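Local coordinates for structural protein (unclassified Rudivirus, PDB 6WQ0), which self-assembles into the helical, rod-shaped nucleocapsid of an archaeal virus, wrapping the viral DNA and holding it in the A-form, at the interface of chains A and B and the interface of chains A and C. Coordinates in Å, arbitrary orientation; residue numbers count along the deposited sequence, not the author numbering. Chains: chain A/B/C, Structural protein.

Chain A meets two neighbours at contact 1 and contact 2, which lie about 38 Å apart, measured between the centres of their C-alpha atoms. Contact 1 joins helix 27-48 of chain A to helix 10-24 of chain B by aromatic packing. Contact 2 sets the non-helical N-terminal segment 4-7 of chain A against the end of helix 71-89 of chain C. The two share no residues. Because the surfaces differ, one subunit can engage chains B and C at once in the 46-copy assembly; each interface is two-fold symmetric and so has a twin with the chains exchanged.

Contact 1: the interface of chains A and B. Residues chain A 42, 45-46, 49; chain B 10, 13-14, 17.
A:Phe45 and B:Trp17 form a stacked pair at this interface, their planes 11° apart and the phenyl centroid 4.4 Å from that of the indole six-membered ring. The CD1-CE1 side of the phenyl lies over the bond shared by the two indole rings, with A:Phe45 CE1 3.8 Å from B:Trp17 CG, and the two side chains run past each other in opposite directions. The other face of the phenyl is backed from within chain A by the CG2 methyl of A:Val49, which sits over the ring centre. The phenyl is thus clamped between a neighbour of its own chain and an indole of the partner. CG anti to the backbone N (chi1 -162°) places the A:Phe45 ring between that methyl and the indole.

Edge contacts extend the apolar packing. A:Phe45 CD2 meets the rim of the B:Tyr14 ring at CD1, in the plane of that ring, so the phenyl touches an aromatic edge as well as an indole face. Further along, A:Val49 CB approaches B:Phe10 CE1 at 3.8 Å, while its CG1 methyl lies at the edge of the same ring. B:Phe10 is in turn backed on one face by the CB of B:Tyr14.

A polar contact is the hydrogen bond from the amide NE2 of A:Gln46 to the phenolic OH of B:Tyr14, 2.8 Å long. It is bent, 122° at the hydrogen, and the oxygen is tilted out of the amide plane. NE2 comes to the OH from above a face of the phenol, not within the ring plane. The extended chain of A:Gln46 also brings its CG over that same face, above the CE1 side and 3.8 Å from B:Tyr14 CE1, so one side chain supplies both packing and a polar tether.

Chain A contributes residues from the last turns of helix 27-48 and, through A:Val49, the link to helix 50-64. Chain B contributes successive turns of helix 10-24, making this a helix-to-helix contact repeated by the symmetry of the two-fold interface.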
# COMPACT_ATOMS: atom_id res chain seq x y z
N GLN A 42 57.30 11.84 -30.67
CA GLN A 42 57.03 12.20 -32.06
C GLN A 42 57.95 13.31 -32.53
O GLN A 42 58.45 13.27 -33.66
CB GLN A 42 55.57 12.63 -32.22
CG GLN A 42 54.56 11.54 -32.00
CD GLN A 42 53.17 12.09 -31.87
OE1 GLN A 42 52.92 13.25 -32.16
NE2 GLN A 42 52.24 11.25 -31.42
N PHE A 45 61.53 11.94 -33.08
CA PHE A 45 61.52 11.17 -34.31
C PHE A 45 61.56 12.09 -35.53
O PHE A 45 62.40 11.92 -36.43
CB PHE A 45 60.28 10.28 -34.34
CG PHE A 45 60.37 9.14 -35.32
CD1 PHE A 45 60.88 7.92 -34.93
CD2 PHE A 45 59.93 9.30 -36.61
CE1 PHE A 45 60.96 6.89 -35.83
CE2 PHE A 45 60.00 8.26 -37.51
CZ PHE A 45 60.51 7.06 -37.12
N GLN A 46 60.67 13.08 -35.57
CA GLN A 46 60.62 14.00 -36.70
C GLN A 46 61.89 14.81 -36.84
O GLN A 46 62.28 15.17 -37.96
CB GLN A 46 59.43 14.94 -36.56
CG GLN A 46 58.08 14.30 -36.72
CD GLN A 46 56.97 15.20 -36.26
OE1 GLN A 46 57.21 16.28 -35.72
NE2 GLN A 46 55.73 14.77 -36.45
N VAL A 49 65.03 11.44 -37.76
CA VAL A 49 65.03 10.33 -38.72
C VAL A 49 65.28 10.77 -40.17
O VAL A 49 65.91 10.00 -40.92
CB VAL A 49 63.74 9.52 -38.59
CG1 VAL A 49 63.72 8.37 -39.58
CG2 VAL A 49 63.61 8.99 -37.19
N PHE B 10 60.64 8.44 -45.52
CA PHE B 10 60.42 8.97 -44.18
C PHE B 10 58.94 9.05 -43.84
O PHE B 10 58.56 8.84 -42.69
CB PHE B 10 61.06 10.34 -44.00
CG PHE B 10 60.68 11.01 -42.72
CD1 PHE B 10 61.18 10.54 -41.52
CD2 PHE B 10 59.77 12.05 -42.70
CE1 PHE B 10 60.80 11.12 -40.34
CE2 PHE B 10 59.40 12.63 -41.52
CZ PHE B 10 59.92 12.16 -40.34
N ARG B 13 57.76 5.36 -42.98
CA ARG B 13 58.36 4.98 -41.70
C ARG B 13 57.70 5.71 -40.55
O ARG B 13 57.33 5.10 -39.54
CB ARG B 13 59.86 5.26 -41.71
CG ARG B 13 60.64 4.43 -42.68
CD ARG B 13 62.10 4.52 -42.37
NE ARG B 13 62.92 4.29 -43.54
CZ ARG B 13 64.24 4.14 -43.51
NH1 ARG B 13 64.88 4.19 -42.35
NH2 ARG B 13 64.91 3.94 -44.63
N TYR B 14 57.57 7.03 -40.67
CA TYR B 14 56.97 7.81 -39.59
C TYR B 14 55.51 7.44 -39.38
O TYR B 14 55.06 7.32 -38.24
CB TYR B 14 57.11 9.31 -39.87
CG TYR B 14 56.39 10.14 -38.84
CD1 TYR B 14 56.87 10.24 -37.54
CD2 TYR B 14 55.22 10.81 -39.15
CE1 TYR B 14 56.22 10.98 -36.60
CE2 TYR B 14 54.56 11.55 -38.21
CZ TYR B 14 55.06 11.64 -36.93
OH TYR B 14 54.41 12.38 -35.98
N TRP B 17 55.42 3.92 -37.68
CA TRP B 17 55.93 3.99 -36.32
C TRP B 17 54.96 4.73 -35.41
O TRP B 17 54.74 4.32 -34.26
CB TRP B 17 57.30 4.67 -36.30
CG TRP B 17 57.81 4.93 -34.92
CD1 TRP B 17 58.60 4.12 -34.17
CD2 TRP B 17 57.56 6.09 -34.13
NE1 TRP B 17 58.85 4.70 -32.96
CE2 TRP B 17 58.22 5.91 -32.91
CE3 TRP B 17 56.84 7.27 -34.33
CZ2 TRP B 17 58.18 6.86 -31.90
CZ3 TRP B 17 56.80 8.20 -33.33
CH2 TRP B 17 57.46 7.99 -32.13

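Contact 2: the interface of chains A and C. Residues chain A 4-7; chain C 88-89.
The guanidinium of C:Arg89 lays one face over the backbone joining A:Thr6 to A:Pro7, whose carbonyl carbon and proline nitrogen both lie 3.7 Å from its plane, toward the rim of the group. At its edge, in plane, is the carbonyl carbon of A:Gly4. The guanidinium thus meets A:Gly4 at its edge and, beyond A:Arg5, the A:Thr6-A:Pro7 peptide bond with its face.

A hydrogen bond runs from C:Arg89 NH1 to the main-chain O of A:Gly4, 3.1 Å long and 141° at the hydrogen. The oxygen lies close to the guanidinium plane, but the donor stands 64° out of the carbonyl plane and therefore does not use a lone pair. The other terminal nitrogen, C:Arg89 NH2, lies against the proline, 3.3 Å from A:Pro7 CA and 3.4 Å from A:Pro7 CB. Bends at chi2 and chi3 fold the arginine over the segment, and its CD passes 3.7 Å from A:Arg5 O.

C:Asn88 meets a different part of the proline: its backbone O lies 3.4 Å from A:Pro7 CD and near CG, at the rim, while the arginine NH2 lies over the ring near CA and CB. The asparagine side chain turns toward A:Thr6 instead: C:Asn88 ND2 comes 3.7 Å from the methyl CG2 of A:Thr6, a van der Waals approach in which the two side chains lie aslant.

Chain C offers the last residues of helix 71-89, and chain A the non-helical stretch shortly before helix 10-24. Because the hydrogen bond and the face contact both involve main-chain atoms, the fit probably depends largely on the path of the segment. The contact pins the N-terminal arm of one subunit to a helix end of another, and likely adds to the cohesion of the capsid wall around the DNA.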
# COMPACT_ATOMS: atom_id res chain seq x y z
N GLY A 4 75.52 5.97 -10.77
CA GLY A 4 76.50 4.93 -10.97
C GLY A 4 77.66 4.98 -9.99
O GLY A 4 78.82 4.86 -10.39
N ARG A 5 77.36 5.19 -8.72
CA ARG A 5 78.41 5.46 -7.74
C ARG A 5 78.82 4.24 -6.94
O ARG A 5 79.95 4.20 -6.43
CB ARG A 5 77.94 6.57 -6.80
CG ARG A 5 77.78 7.90 -7.51
CD ARG A 5 77.41 8.98 -6.54
NE ARG A 5 77.63 10.30 -7.09
CZ ARG A 5 77.83 11.38 -6.35
NH1 ARG A 5 77.84 11.28 -5.03
NH2 ARG A 5 78.02 12.56 -6.92
N THR A 6 77.94 3.26 -6.80
CA THR A 6 78.26 2.02 -6.12
C THR A 6 78.19 0.85 -7.10
O THR A 6 77.36 0.85 -8.01
CB THR A 6 77.31 1.76 -4.95
OG1 THR A 6 75.99 1.53 -5.45
CG2 THR A 6 77.29 2.94 -4.00
N PRO A 7 79.05 -0.15 -6.95
CA PRO A 7 78.99 -1.31 -7.85
C PRO A 7 77.77 -2.18 -7.57
O PRO A 7 77.46 -2.49 -6.42
CB PRO A 7 80.30 -2.06 -7.56
CG PRO A 7 80.73 -1.58 -6.24
CD PRO A 7 80.24 -0.19 -6.08
N ASN C 88 85.08 2.37 -2.61
CA ASN C 88 83.93 1.52 -2.91
C ASN C 88 83.82 1.26 -4.40
O ASN C 88 83.38 0.18 -4.81
CB ASN C 88 82.66 2.16 -2.36
CG ASN C 88 81.53 1.17 -2.21
OD1 ASN C 88 81.75 -0.01 -1.99
ND2 ASN C 88 80.31 1.65 -2.33
N ARG C 89 84.24 2.22 -5.23
CA ARG C 89 83.98 2.10 -6.66
C ARG C 89 85.03 1.25 -7.36
O ARG C 89 84.70 0.28 -8.05
CB ARG C 89 83.91 3.50 -7.29
CG ARG C 89 83.66 3.51 -8.79
CD ARG C 89 82.22 3.19 -9.12
NE ARG C 89 82.07 1.78 -9.45
CZ ARG C 89 80.98 1.25 -9.97
NH1 ARG C 89 79.94 2.01 -10.24
NH2 ARG C 89 80.94 -0.05 -10.24